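Local coordinates for protein minor fimbrium tip subunit Mfa3 (Porphyromonas gingivalis ATCC 33277, PDB 5NF4) that forms part of the tip of the minor fimbriae, filaments that mediate biofilm formation and adhesion to host cells and other oral bacteria, at residues A[75-78]-A[83-86]; A[127-130]-A[134-137]; A[262-265]-A[271-274]; A[318-321]-A[325-328]. One frame throughout, in Å; residues are numbered along the deposited sequence.

Contact 1 of 4, residues A[75-78]-A[83-86]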
ATOM      1  N   LEU A  75      -6.297  16.916   7.480  1.00 32.06           N
ATOM      2  CA  LEU A  75      -5.677  17.953   8.309  1.00 33.67           C
ATOM      3  C   LEU A  75      -4.870  18.871   7.386  1.00 32.90           C
ATOM      4  O   LEU A  75      -4.100  18.417   6.525  1.00 32.77           O
ATOM      5  CB  LEU A  75      -4.804  17.344   9.409  1.00 33.22           C
ATOM      6  CG  LEU A  75      -5.517  16.449  10.423  1.00 36.07           C
ATOM      7  CD1 LEU A  75      -5.423  15.001   9.970  1.00 37.90           C
ATOM      8  CD2 LEU A  75      -4.947  16.624  11.854  1.00 33.58           C
ATOM      9  N   VAL A  76      -5.064  20.176   7.575  1.00 33.22           N
ATOM     10  CA  VAL A  76      -4.529  21.193   6.678  1.00 32.37           C
ATOM     11  C   VAL A  76      -3.686  22.168   7.488  1.00 30.67           C
ATOM     12  O   VAL A  76      -4.098  22.616   8.578  1.00 31.59           O
ATOM     13  CB  VAL A  76      -5.661  21.960   5.946  1.00 31.35           C
ATOM     14  CG1 VAL A  76      -5.030  22.785   4.816  1.00 31.68           C
ATOM     15  CG2 VAL A  76      -6.729  20.994   5.423  1.00 34.65           C
ATOM     16  N   PHE A  77      -2.486  22.434   7.006  1.00 30.71           N
ATOM     17  CA  PHE A  77      -1.547  23.294   7.707  1.00 30.92           C
ATOM     18  C   PHE A  77      -0.987  24.387   6.826  1.00 33.88           C
ATOM     19  O   PHE A  77      -0.828  24.207   5.629  1.00 33.88           O
ATOM     20  CB  PHE A  77      -0.371  22.472   8.262  1.00 30.30           C
ATOM     21  CG  PHE A  77      -0.799  21.386   9.191  1.00 33.19           C
ATOM     22  CD1 PHE A  77      -1.205  20.158   8.666  1.00 33.17           C
ATOM     23  CD2 PHE A  77      -0.864  21.583  10.559  1.00 34.32           C
ATOM     24  CE1 PHE A  77      -1.665  19.170   9.471  1.00 32.85           C
ATOM     25  CE2 PHE A  77      -1.306  20.528  11.393  1.00 32.99           C
ATOM     26  CZ  PHE A  77      -1.691  19.345  10.842  1.00 32.78           C
ATOM     27  N   ASP A  78      -0.649  25.518   7.426  1.00 35.15           N
ATOM     28  CA  ASP A  78       0.049  26.559   6.665  1.00 36.06           C
ATOM     29  C   ASP A  78       1.421  26.023   6.259  1.00 37.37           C
ATOM     30  O   ASP A  78       2.157  25.531   7.114  1.00 37.52           O
ATOM     31  CB  ASP A  78       0.197  27.811   7.509  1.00 33.76           C
ATOM     32  CG  ASP A  78       0.740  28.991   6.716  1.00 41.06           C
ATOM     33  OD1 ASP A  78       1.969  29.067   6.537  1.00 41.25           O
ATOM     34  OD2 ASP A  78      -0.061  29.836   6.270  1.00 45.20           O
ATOM     35  N   GLU A  83       1.117  26.142  11.125  1.00 34.27           N
ATOM     36  CA  GLU A  83      -0.122  26.262  11.870  1.00 32.44           C
ATOM     37  C   GLU A  83      -1.223  25.371  11.281  1.00 35.16           C
ATOM     38  O   GLU A  83      -1.402  25.327  10.073  1.00 35.82           O
ATOM     39  CB  GLU A  83      -0.591  27.714  11.868  1.00 37.12           C
ATOM     40  CG  GLU A  83      -1.859  27.929  12.684  1.00 41.91           C
ATOM     41  CD  GLU A  83      -2.479  29.327  12.536  1.00 51.59           C
ATOM     42  OE1 GLU A  83      -2.197  30.048  11.554  1.00 54.68           O
ATOM     43  OE2 GLU A  83      -3.267  29.683  13.431  1.00 56.17           O
ATOM     44  N   LYS A  84      -1.984  24.693  12.135  1.00 35.21           N
ATOM     45  CA  LYS A  84      -3.177  23.978  11.661  1.00 33.60           C
ATOM     46  C   LYS A  84      -4.215  24.983  11.249  1.00 36.42           C
ATOM     47  O   LYS A  84      -4.585  25.839  12.048  1.00 39.77           O
ATOM     48  CB  LYS A  84      -3.741  23.051  12.743  1.00 33.53           C
ATOM     49  CG  LYS A  84      -4.908  22.209  12.272  1.00 43.28           C
ATOM     50  CD  LYS A  84      -4.835  20.752  12.794  1.00 68.86           C
ATOM     51  CE  LYS A  84      -4.890  20.668  14.311  1.00 56.87           C
ATOM     52  NZ  LYS A  84      -5.373  19.335  14.866  1.00 38.24           N
ATOM     53  N   VAL A  85      -4.675  24.912  10.002  1.00 33.78           N
ATOM     54  CA  VAL A  85      -5.675  25.888   9.527  1.00 36.06           C
ATOM     55  C   VAL A  85      -7.033  25.285   9.156  1.00 38.20           C
ATOM     56  O   VAL A  85      -7.988  26.021   8.913  1.00 35.92           O
ATOM     57  CB  VAL A  85      -5.137  26.685   8.335  1.00 36.91           C
ATOM     58  CG1 VAL A  85      -3.913  27.493   8.760  1.00 36.71           C
ATOM     59  CG2 VAL A  85      -4.821  25.791   7.154  1.00 36.70           C
ATOM     60  N   ALA A  86      -7.150  23.961   9.157  1.00 36.96           N
ATOM     61  CA  ALA A  86      -8.452  23.322   8.947  1.00 36.41           C
ATOM     62  C   ALA A  86      -8.309  21.840   9.233  1.00 34.92           C
ATOM     63  O   ALA A  86      -7.223  21.310   9.126  1.00 34.04           O
ATOM     64  CB  ALA A  86      -8.963  23.523   7.516  1.00 36.40           C
TER
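A classic beta bulge interrupts the antiparallel hairpin of strands 71-78 and 84-91, with V85 and A86 both set against V76. V76 O takes a strong bond from V85 N (2.8 Å) and a weak one from A86 N (3.4 Å), while V76 N gives its hydrogen to A86 O at 2.9 Å. Nearer the turn, D78 N donates to E83 O at 2.8 Å. F77 and K84 form the non-hydrogen-bonded pair. There the lysine's CB and CD run obliquely along the phenylalanine ring, CB standing 3.8 Å from CE2, and a bend at chi2 and chi3 brings the aliphatic chain along the ring before NZ turns to I129 O and E87. A long flexible residue suits this place, apolar along its chain and charged at its end. On the other face V76 CG2 meets A86 CB at 4.0 Å. V85, the extra residue of the bulge, brings CG2 to V76 CG1. D78 turns its carboxylate away to R111 and to the turn amides of N80 and T81. Strand 109-117 pairs with the far edge of strand 71-78; L75 and F77 pack against helix 132-140, both on M135, and the alanine methyl lies between V76 and strand 99-106.

Contact 2 of 4, residues A[127-130]-A[134-137]; sequences ASIV and DMNH. With FMT (formic acid), chain C.
V130 and D134 make the polar half of this contact. The backbone N of V130 donates to D134 OD2 at 3.0 Å, with an N-H...O angle of 149°, and the carboxylate receives it on its anti lone pair, the one turned away from OD1. The aspartate side chain leaves the backbone toward the loop, and CG lies anti to its own carbonyl carbon (chi1 -65°), which brings OD2 to the amide of V130. Aspartate suits the place, since a short carboxylate offers an acceptor to a backbone N-H four residues earlier. The same oxygen also rests 3.4 Å from V130 CB, the two side chains lying side by side and pointing the same way. This joins the loop that follows helix 122-126 to the first turn of helix 132-140, where the backbone N of D134 is itself bonded to N131 OD1.

Apolar packing makes the other half. I129 is buried, and its branched CB sends two arms to M135: CG2 sits 3.6 Å from M135 CB, while CD1 approaches the methionine's CE and SD. Bends at chi2 and chi3 of the methionine lay SD and CE alongside I129 CG2 and CD1, a fit that an unbranched, flexible residue makes easily. Both side chains also rest on L75 and F77 of strand 71-78.

A hydrogen bond to a bound formic acid, probably from the crystallisation liquor, involves H137, an exposed residue: its ND1 donates to O2 of the formic acid at 3.0 Å. The oxygen lies in the plane of the imidazole, at its edge, and the bond is nearly straight at 167°.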
ATOM      1  N   ALA A 127      -6.501  15.428  17.754  1.00 37.17           N
ATOM      2  CA  ALA A 127      -6.339  16.428  18.800  1.00 40.35           C
ATOM      3  C   ALA A 127      -4.886  16.512  19.281  1.00 42.03           C
ATOM      4  O   ALA A 127      -4.465  17.555  19.797  1.00 44.25           O
ATOM      5  CB  ALA A 127      -7.277  16.143  19.974  1.00 40.51           C
ATOM      6  N   SER A 128      -4.110  15.442  19.114  1.00 35.36           N
ATOM      7  CA  SER A 128      -2.709  15.476  19.510  1.00 34.45           C
ATOM      8  C   SER A 128      -1.783  15.870  18.366  1.00 35.96           C
ATOM      9  O   SER A 128      -0.566  15.847  18.537  1.00 36.47           O
ATOM     10  CB  SER A 128      -2.290  14.105  20.073  1.00 36.05           C
ATOM     11  OG  SER A 128      -3.003  13.903  21.293  1.00 40.28           O
ATOM     12  N   ILE A 129      -2.353  16.231  17.215  1.00 33.93           N
ATOM     13  CA  ILE A 129      -1.580  16.745  16.086  1.00 31.26           C
ATOM     14  C   ILE A 129      -1.804  18.256  16.055  1.00 37.18           C
ATOM     15  O   ILE A 129      -2.757  18.750  15.450  1.00 36.82           O
ATOM     16  CB  ILE A 129      -1.991  16.121  14.753  1.00 32.05           C
ATOM     17  CG1 ILE A 129      -1.726  14.597  14.785  1.00 33.52           C
ATOM     18  CG2 ILE A 129      -1.213  16.761  13.611  1.00 32.96           C
ATOM     19  CD1 ILE A 129      -2.268  13.849  13.594  1.00 33.10           C
ATOM     20  N   VAL A 130      -0.945  18.999  16.736  1.00 35.10           N
ATOM     21  CA  VAL A 130      -1.209  20.418  16.915  1.00 35.38           C
ATOM     22  C   VAL A 130      -0.768  21.233  15.713  1.00 35.57           C
ATOM     23  O   VAL A 130      -1.439  22.210  15.310  1.00 36.80           O
ATOM     24  CB  VAL A 130      -0.492  20.942  18.165  1.00 37.95           C
ATOM     25  CG1 VAL A 130      -0.715  22.433  18.318  1.00 42.36           C
ATOM     26  CG2 VAL A 130      -0.967  20.192  19.406  1.00 42.93           C
ATOM     27  N   ASP A 134       4.066  17.952  14.200  1.00 30.05           N
ATOM     28  CA  ASP A 134       3.371  16.798  14.762  1.00 30.35           C
ATOM     29  C   ASP A 134       2.788  15.932  13.662  1.00 31.11           C
ATOM     30  O   ASP A 134       2.788  14.708  13.740  1.00 30.49           O
ATOM     31  CB  ASP A 134       2.242  17.209  15.695  1.00 29.23           C
ATOM     32  CG  ASP A 134       2.728  17.924  16.941  1.00 35.43           C
ATOM     33  OD1 ASP A 134       3.881  17.728  17.349  1.00 35.51           O
ATOM     34  OD2 ASP A 134       1.939  18.709  17.506  1.00 36.89           O
ATOM     35  N   MET A 135       2.228  16.589  12.661  1.00 28.48           N
ATOM     36  CA  MET A 135       1.549  15.887  11.583  1.00 27.88           C
ATOM     37  C   MET A 135       2.542  15.013  10.810  1.00 29.80           C
ATOM     38  O   MET A 135       2.287  13.821  10.534  1.00 30.38           O
ATOM     39  CB  MET A 135       0.869  16.885  10.621  1.00 29.79           C
ATOM     40  CG  MET A 135       0.111  16.198   9.465  1.00 29.19           C
ATOM     41  SD  MET A 135      -1.441  15.512   9.949  1.00 30.56           S
ATOM     42  CE  MET A 135      -1.153  13.757   9.721  1.00 32.04           C
ATOM     43  N   ASN A 136       3.688  15.581  10.468  1.00 30.21           N
ATOM     44  CA  ASN A 136       4.720  14.791   9.813  1.00 28.90           C
ATOM     45  C   ASN A 136       5.265  13.643  10.686  1.00 30.55           C
ATOM     46  O   ASN A 136       5.498  12.553  10.170  1.00 29.33           O
ATOM     47  CB  ASN A 136       5.846  15.674   9.343  1.00 33.64           C
ATOM     48  CG  ASN A 136       5.467  16.420   8.055  1.00 37.04           C
ATOM     49  OD1 ASN A 136       4.989  15.810   7.097  1.00 36.54           O
ATOM     50  ND2 ASN A 136       5.638  17.724   8.046  1.00 41.35           N
ATOM     51  N   HIS A 137       5.454  13.882  11.980  1.00 29.05           N
ATOM     52  CA  HIS A 137       5.849  12.782  12.876  1.00 30.31           C
ATOM     53  C   HIS A 137       4.808  11.673  12.833  1.00 30.33           C
ATOM     54  O   HIS A 137       5.166  10.475  12.769  1.00 28.35           O
ATOM     55  CB  HIS A 137       6.056  13.288  14.320  1.00 32.62           C
ATOM     56  CG  HIS A 137       7.341  14.045  14.537  1.00 33.95           C
ATOM     57  ND1 HIS A 137       8.570  13.617  14.075  1.00 40.10           N
ATOM     58  CD2 HIS A 137       7.581  15.200  15.206  1.00 31.58           C
ATOM     59  CE1 HIS A 137       9.503  14.489  14.433  1.00 39.08           C
ATOM     60  NE2 HIS A 137       8.930  15.458  15.121  1.00 35.79           N
TER
HETATM   61  C   FMT C 501      10.160  10.108  12.566  1.00 53.42           C
HETATM   62  O1  FMT C 501      10.742   9.532  13.476  1.00 62.55           O
HETATM   63  O2  FMT C 501       9.389  11.034  12.809  1.00 48.36           O

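Contact 3 of 4, residues A[262-265]-A[271-274]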
ATOM      1  N   LYS A 262      21.890  -5.347  -2.174  1.00 36.89           N
ATOM      2  CA  LYS A 262      21.548  -6.733  -1.816  1.00 35.81           C
ATOM      3  C   LYS A 262      20.868  -7.490  -2.956  1.00 37.61           C
ATOM      4  O   LYS A 262      20.246  -6.882  -3.829  1.00 38.92           O
ATOM      5  CB  LYS A 262      20.614  -6.734  -0.595  1.00 33.35           C
ATOM      6  CG  LYS A 262      21.230  -6.145   0.648  1.00 34.93           C
ATOM      7  CD  LYS A 262      20.278  -6.098   1.813  1.00 37.93           C
ATOM      8  CE  LYS A 262      21.010  -5.463   2.997  1.00 38.65           C
ATOM      9  NZ  LYS A 262      20.165  -5.250   4.174  1.00 43.93           N
ATOM     10  N   TRP A 263      20.935  -8.828  -2.926  1.00 34.17           N
ATOM     11  CA  TRP A 263      20.102  -9.621  -3.798  1.00 34.12           C
ATOM     12  C   TRP A 263      19.890 -10.985  -3.160  1.00 36.11           C
ATOM     13  O   TRP A 263      20.484 -11.269  -2.130  1.00 36.19           O
ATOM     14  CB  TRP A 263      20.702  -9.756  -5.195  1.00 36.78           C
ATOM     15  CG  TRP A 263      22.054 -10.386  -5.310  1.00 42.49           C
ATOM     16  CD1 TRP A 263      22.323 -11.714  -5.481  1.00 44.17           C
ATOM     17  CD2 TRP A 263      23.323  -9.721  -5.306  1.00 41.35           C
ATOM     18  NE1 TRP A 263      23.678 -11.918  -5.573  1.00 43.64           N
ATOM     19  CE2 TRP A 263      24.318 -10.712  -5.468  1.00 47.11           C
ATOM     20  CE3 TRP A 263      23.719  -8.385  -5.170  1.00 39.35           C
ATOM     21  CZ2 TRP A 263      25.681 -10.415  -5.507  1.00 55.80           C
ATOM     22  CZ3 TRP A 263      25.090  -8.088  -5.198  1.00 44.96           C
ATOM     23  CH2 TRP A 263      26.048  -9.105  -5.372  1.00 49.77           C
ATOM     24  N   TRP A 264      19.034 -11.789  -3.782  1.00 37.01           N
ATOM     25  CA  TRP A 264      18.654 -13.096  -3.268  1.00 36.97           C
ATOM     26  C   TRP A 264      19.897 -13.916  -3.006  1.00 39.53           C
ATOM     27  O   TRP A 264      20.734 -14.089  -3.885  1.00 40.14           O
ATOM     28  CB  TRP A 264      17.737 -13.811  -4.268  1.00 36.49           C
ATOM     29  CG  TRP A 264      17.193 -15.133  -3.807  1.00 40.05           C
ATOM     30  CD1 TRP A 264      17.583 -16.382  -4.215  1.00 41.64           C
ATOM     31  CD2 TRP A 264      16.149 -15.328  -2.851  1.00 35.85           C
ATOM     32  NE1 TRP A 264      16.839 -17.349  -3.565  1.00 40.01           N
ATOM     33  CE2 TRP A 264      15.956 -16.723  -2.717  1.00 37.63           C
ATOM     34  CE3 TRP A 264      15.365 -14.457  -2.083  1.00 36.46           C
ATOM     35  CZ2 TRP A 264      14.999 -17.260  -1.852  1.00 44.48           C
ATOM     36  CZ3 TRP A 264      14.424 -14.981  -1.231  1.00 36.28           C
ATOM     37  CH2 TRP A 264      14.235 -16.371  -1.128  1.00 38.63           C
ATOM     38  N   GLY A 265      20.037 -14.416  -1.789  1.00 41.57           N
ATOM     39  CA  GLY A 265      21.208 -15.194  -1.462  1.00 42.83           C
ATOM     40  C   GLY A 265      22.385 -14.329  -1.060  1.00 44.91           C
ATOM     41  O   GLY A 265      23.448 -14.854  -0.762  1.00 43.44           O
ATOM     42  N   GLU A 271      17.912 -15.960   6.114  1.00 42.19           N
ATOM     43  CA  GLU A 271      16.519 -16.063   5.686  1.00 41.43           C
ATOM     44  C   GLU A 271      16.182 -15.140   4.513  1.00 36.12           C
ATOM     45  O   GLU A 271      15.012 -15.019   4.125  1.00 34.42           O
ATOM     46  CB  GLU A 271      15.591 -15.712   6.849  1.00 44.61           C
ATOM     47  CG  GLU A 271      15.633 -16.694   8.055  1.00 51.75           C
ATOM     48  CD  GLU A 271      14.756 -16.177   9.193  1.00 62.68           C
ATOM     49  OE1 GLU A 271      15.182 -15.238   9.900  1.00 67.64           O
ATOM     50  OE2 GLU A 271      13.624 -16.671   9.348  1.00 77.62           O
ATOM     51  N   ASN A 272      17.222 -14.502   3.981  1.00 35.29           N
ATOM     52  CA  ASN A 272      17.132 -13.525   2.899  1.00 34.72           C
ATOM     53  C   ASN A 272      16.317 -12.285   3.265  1.00 34.72           C
ATOM     54  O   ASN A 272      15.797 -11.605   2.374  1.00 33.74           O
ATOM     55  CB  ASN A 272      16.559 -14.173   1.625  1.00 35.12           C
ATOM     56  CG  ASN A 272      17.622 -14.913   0.815  1.00 37.48           C
ATOM     57  OD1 ASN A 272      18.667 -14.348   0.475  1.00 40.33           O
ATOM     58  ND2 ASN A 272      17.382 -16.190   0.538  1.00 38.95           N
ATOM     59  N   LYS A 273      16.197 -11.981   4.556  1.00 32.45           N
ATOM     60  CA  LYS A 273      15.491 -10.765   4.932  1.00 31.93           C
ATOM     61  C   LYS A 273      16.325  -9.590   4.443  1.00 31.31           C
ATOM     62  O   LYS A 273      17.555  -9.637   4.521  1.00 34.10           O
ATOM     63  CB  LYS A 273      15.273 -10.672   6.444  1.00 35.43           C
ATOM     64  CG  LYS A 273      14.184 -11.600   7.000  1.00 36.04           C
ATOM     65  CD  LYS A 273      14.352 -11.782   8.498  1.00 38.83           C
ATOM     66  CE  LYS A 273      13.220 -12.550   9.145  1.00 50.80           C
ATOM     67  NZ  LYS A 273      13.524 -12.727  10.611  1.00 61.57           N
ATOM     68  N   PRO A 274      15.674  -8.522   3.981  1.00 31.28           N
ATOM     69  CA  PRO A 274      14.240  -8.236   4.005  1.00 30.68           C
ATOM     70  C   PRO A 274      13.493  -8.578   2.717  1.00 29.73           C
ATOM     71  O   PRO A 274      12.380  -8.101   2.517  1.00 30.40           O
ATOM     72  CB  PRO A 274      14.201  -6.708   4.238  1.00 32.05           C
ATOM     73  CG  PRO A 274      15.437  -6.224   3.443  1.00 32.91           C
ATOM     74  CD  PRO A 274      16.476  -7.330   3.605  1.00 33.91           C
TER
HETATM   75  O   HOH W   1      19.552  -7.932   5.229  1.00 44.01           O
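G265 and N272 bring the two segments closest, their CA atoms 6.2 Å apart with no regular strand pairing, G265 and N272 both having positive phi and P274 following a cis peptide bond. The asparagine side chain bridges the gap. Its OD1 accepts the backbone N of G265 at 2.6 Å, a short bond whose donor is tilted 29° from the amide's carbonyl plane. Its other end, ND2, lies over one face of the W264 indole, 3.3 Å above the plane and offset toward the rim, with CZ2 its nearest ring atom at 3.5 Å. Amide and indole planes are 21° apart, a stacked rather than edge-on meeting. With CG beside its own backbone N (chi1 -83°), the asparagine turns its amide toward 262-265, OD1 at G265 N and the amide plane over the W264 ring: a flat amide offers an acceptor to the glycine and a broad surface to the tryptophan. Glycine suits its place because a CB at these backbone angles would press on the preceding carbonyl oxygen.

A second link is made through water. K262 NZ gives a hydrogen to a water molecule at 2.9 Å, which in turn donates to K273 O at 2.7 Å; the ammonium also forms a salt bridge with E230. Within 271-274, K273 NZ forms a salt bridge with E271 OE1, meeting it from above the carboxylate plane. Elsewhere W264 rests edge-to-face on F277. Asparagine often takes positive phi, and N272 joins two parts of the irregular connection between strands 248-254 and 277-282, a side-chain-to-backbone link of the kind common in surface loops without regular strand pairing.

Contact 4 of 4, residues A[318-321]-A[325-328]; sequences YTVY and HYIY
Y326 reaches from strand 324-332 to the loop just before it, and its hydroxyl does most of the touching. The backbone N of Y321 donates to Y326 OH at 2.9 Å along a nearly straight line, 173° at the hydrogen, with the donor at the ring's edge and near its plane. Backbones stay well apart here, V320 CA and Y326 CA being 8.9 Å apart, and the length of a tyrosine lets its hydroxyl bridge this separation. The side chain leaves its strand toward the loop, and CG stands anti to the carbonyl carbon (chi1 -65°), which sends the ring toward the loop and its hydroxyl to the amide of Y321.

V320 packs beside that ring. Its CG1, anti to the backbone N (chi1 175°), comes within 4.1 Å of Y326 CE1, the two side chains meeting obliquely; a compact branched residue suits this buried flank, where V320 and Y326 also share A197 of strand 180-205. Y321 lies nearer the surface. Y326 OH sits at the edge of its ring, 3.9 Å from Y321 CB, while T319 CG2 covers one face, 3.4 Å above the centre.

The hydroxyl is also hydrogen-bonded to T294 OG1, so this buried oxygen has two polar partners. Such a pairing satisfies a buried phenol and a loop amide together, and probably helps to hold the tyrosine's orientation and the loop at Y321.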
ATOM      1  N   TYR A 318      14.231  -5.388  -5.226  1.00 32.49           N
ATOM      2  CA  TYR A 318      13.365  -6.213  -4.401  1.00 31.23           C
ATOM      3  C   TYR A 318      12.427  -5.397  -3.528  1.00 28.77           C
ATOM      4  O   TYR A 318      11.678  -5.945  -2.721  1.00 30.58           O
ATOM      5  CB  TYR A 318      14.192  -7.135  -3.510  1.00 31.61           C
ATOM      6  CG  TYR A 318      15.034  -8.129  -4.261  1.00 33.03           C
ATOM      7  CD1 TYR A 318      14.498  -9.366  -4.655  1.00 31.79           C
ATOM      8  CD2 TYR A 318      16.366  -7.843  -4.596  1.00 33.09           C
ATOM      9  CE1 TYR A 318      15.259 -10.293  -5.328  1.00 32.03           C
ATOM     10  CE2 TYR A 318      17.135  -8.772  -5.297  1.00 36.13           C
ATOM     11  CZ  TYR A 318      16.576 -10.006  -5.630  1.00 34.47           C
ATOM     12  OH  TYR A 318      17.294 -10.942  -6.327  1.00 36.44           O
ATOM     13  N   THR A 319      12.440  -4.083  -3.700  1.00 29.84           N
ATOM     14  CA  THR A 319      11.518  -3.283  -2.958  1.00 30.88           C
ATOM     15  C   THR A 319      10.095  -3.654  -3.367  1.00 31.95           C
ATOM     16  O   THR A 319       9.803  -3.829  -4.546  1.00 32.83           O
ATOM     17  CB  THR A 319      11.761  -1.801  -3.200  1.00 31.28           C
ATOM     18  OG1 THR A 319      13.000  -1.419  -2.575  1.00 31.85           O
ATOM     19  CG2 THR A 319      10.591  -0.917  -2.671  1.00 32.40           C
ATOM     20  N   VAL A 320       9.231  -3.778  -2.371  1.00 31.78           N
ATOM     21  CA  VAL A 320       7.799  -3.909  -2.579  1.00 31.58           C
ATOM     22  C   VAL A 320       7.186  -2.530  -2.323  1.00 32.57           C
ATOM     23  O   VAL A 320       7.288  -2.036  -1.221  1.00 32.48           O
ATOM     24  CB  VAL A 320       7.199  -4.939  -1.621  1.00 32.17           C
ATOM     25  CG1 VAL A 320       5.669  -5.013  -1.726  1.00 34.03           C
ATOM     26  CG2 VAL A 320       7.829  -6.335  -1.856  1.00 33.25           C
ATOM     27  N   TYR A 321       6.542  -1.944  -3.321  1.00 30.77           N
ATOM     28  CA  TYR A 321       5.970  -0.600  -3.217  1.00 31.76           C
ATOM     29  C   TYR A 321       4.490  -0.603  -2.821  1.00 34.79           C
ATOM     30  O   TYR A 321       3.708  -1.434  -3.297  1.00 35.00           O
ATOM     31  CB  TYR A 321       6.142   0.126  -4.546  1.00 34.03           C
ATOM     32  CG  TYR A 321       7.569   0.537  -4.835  1.00 36.86           C
ATOM     33  CD1 TYR A 321       8.115   1.680  -4.251  1.00 36.52           C
ATOM     34  CD2 TYR A 321       8.372  -0.215  -5.669  1.00 36.96           C
ATOM     35  CE1 TYR A 321       9.430   2.050  -4.497  1.00 36.10           C
ATOM     36  CE2 TYR A 321       9.684   0.148  -5.920  1.00 39.89           C
ATOM     37  CZ  TYR A 321      10.206   1.291  -5.331  1.00 38.49           C
ATOM     38  OH  TYR A 321      11.508   1.647  -5.583  1.00 37.64           O
ATOM     39  N   HIS A 325       0.299  -3.818  -7.545  1.00 39.41           N
ATOM     40  CA  HIS A 325      -0.296  -5.150  -7.696  1.00 40.31           C
ATOM     41  C   HIS A 325       0.721  -6.070  -8.375  1.00 38.01           C
ATOM     42  O   HIS A 325       1.083  -5.851  -9.540  1.00 35.88           O
ATOM     43  CB  HIS A 325      -1.581  -4.965  -8.503  1.00 38.80           C
ATOM     44  CG  HIS A 325      -2.452  -6.179  -8.641  1.00 41.34           C
ATOM     45  ND1 HIS A 325      -3.578  -6.173  -9.443  1.00 44.87           N
ATOM     46  CD2 HIS A 325      -2.378  -7.424  -8.107  1.00 41.45           C
ATOM     47  CE1 HIS A 325      -4.160  -7.358  -9.394  1.00 54.21           C
ATOM     48  NE2 HIS A 325      -3.453  -8.136  -8.592  1.00 42.21           N
ATOM     49  N   TYR A 326       1.169  -7.090  -7.635  1.00 32.42           N
ATOM     50  CA  TYR A 326       2.178  -8.049  -8.059  1.00 35.79           C
ATOM     51  C   TYR A 326       1.463  -9.327  -8.480  1.00 39.02           C
ATOM     52  O   TYR A 326       0.839 -10.008  -7.656  1.00 38.16           O
ATOM     53  CB  TYR A 326       3.186  -8.314  -6.927  1.00 32.37           C
ATOM     54  CG  TYR A 326       4.001  -7.084  -6.576  1.00 33.08           C
ATOM     55  CD1 TYR A 326       3.456  -6.080  -5.783  1.00 34.86           C
ATOM     56  CD2 TYR A 326       5.281  -6.901  -7.080  1.00 31.65           C
ATOM     57  CE1 TYR A 326       4.174  -4.904  -5.495  1.00 35.46           C
ATOM     58  CE2 TYR A 326       6.025  -5.734  -6.783  1.00 34.03           C
ATOM     59  CZ  TYR A 326       5.451  -4.740  -5.991  1.00 35.07           C
ATOM     60  OH  TYR A 326       6.137  -3.554  -5.720  1.00 33.05           O
ATOM     61  N   ILE A 327       1.532  -9.619  -9.776  1.00 35.80           N
ATOM     62  CA  ILE A 327       0.742 -10.691 -10.374  1.00 36.85           C
ATOM     63  C   ILE A 327       1.653 -11.785 -10.918  1.00 39.56           C
ATOM     64  O   ILE A 327       2.520 -11.538 -11.758  1.00 39.26           O
ATOM     65  CB  ILE A 327      -0.170 -10.143 -11.500  1.00 41.77           C
ATOM     66  CG1 ILE A 327      -1.070  -9.032 -10.948  1.00 46.51           C
ATOM     67  CG2 ILE A 327      -1.033 -11.262 -12.103  1.00 39.16           C
ATOM     68  CD1 ILE A 327      -1.724  -8.180 -12.021  1.00 55.22           C
ATOM     69  N   TYR A 328       1.444 -13.004 -10.422  1.00 40.06           N
ATOM     70  CA  TYR A 328       2.189 -14.171 -10.868  1.00 38.88           C
ATOM     71  C   TYR A 328       1.271 -15.176 -11.530  1.00 38.62           C
ATOM     72  O   TYR A 328       0.137 -15.422 -11.086  1.00 36.52           O
ATOM     73  CB  TYR A 328       2.931 -14.817  -9.677  1.00 37.08           C
ATOM     74  CG  TYR A 328       3.993 -13.891  -9.165  1.00 36.71           C
ATOM     75  CD1 TYR A 328       3.681 -12.889  -8.259  1.00 33.63           C
ATOM     76  CD2 TYR A 328       5.302 -13.968  -9.637  1.00 36.69           C
ATOM     77  CE1 TYR A 328       4.644 -12.014  -7.808  1.00 35.11           C
ATOM     78  CE2 TYR A 328       6.275 -13.083  -9.194  1.00 33.79           C
ATOM     79  CZ  TYR A 328       5.940 -12.122  -8.273  1.00 33.71           C
ATOM     80  OH  TYR A 328       6.896 -11.232  -7.853  1.00 34.38           O
TER

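From the N terminus the four contacts follow one another in series, none enclosing or crossing another. Contact 1 closes the short turn of a hairpin, and contact 2 then closes the bend between two helices. These two touch, with K84 and F77 meeting I129 and M135, so hairpin and helix share one packed region. Contact 3 comes much later and closes a small loop on the far side of the chain's centre from contact 1, their centres about 42 Å apart. Contact 4 ties a loop to the strand that follows it; its Y318 packs on W263 and probably bonds W264 N, joining contacts 3 and 4 into a second cluster.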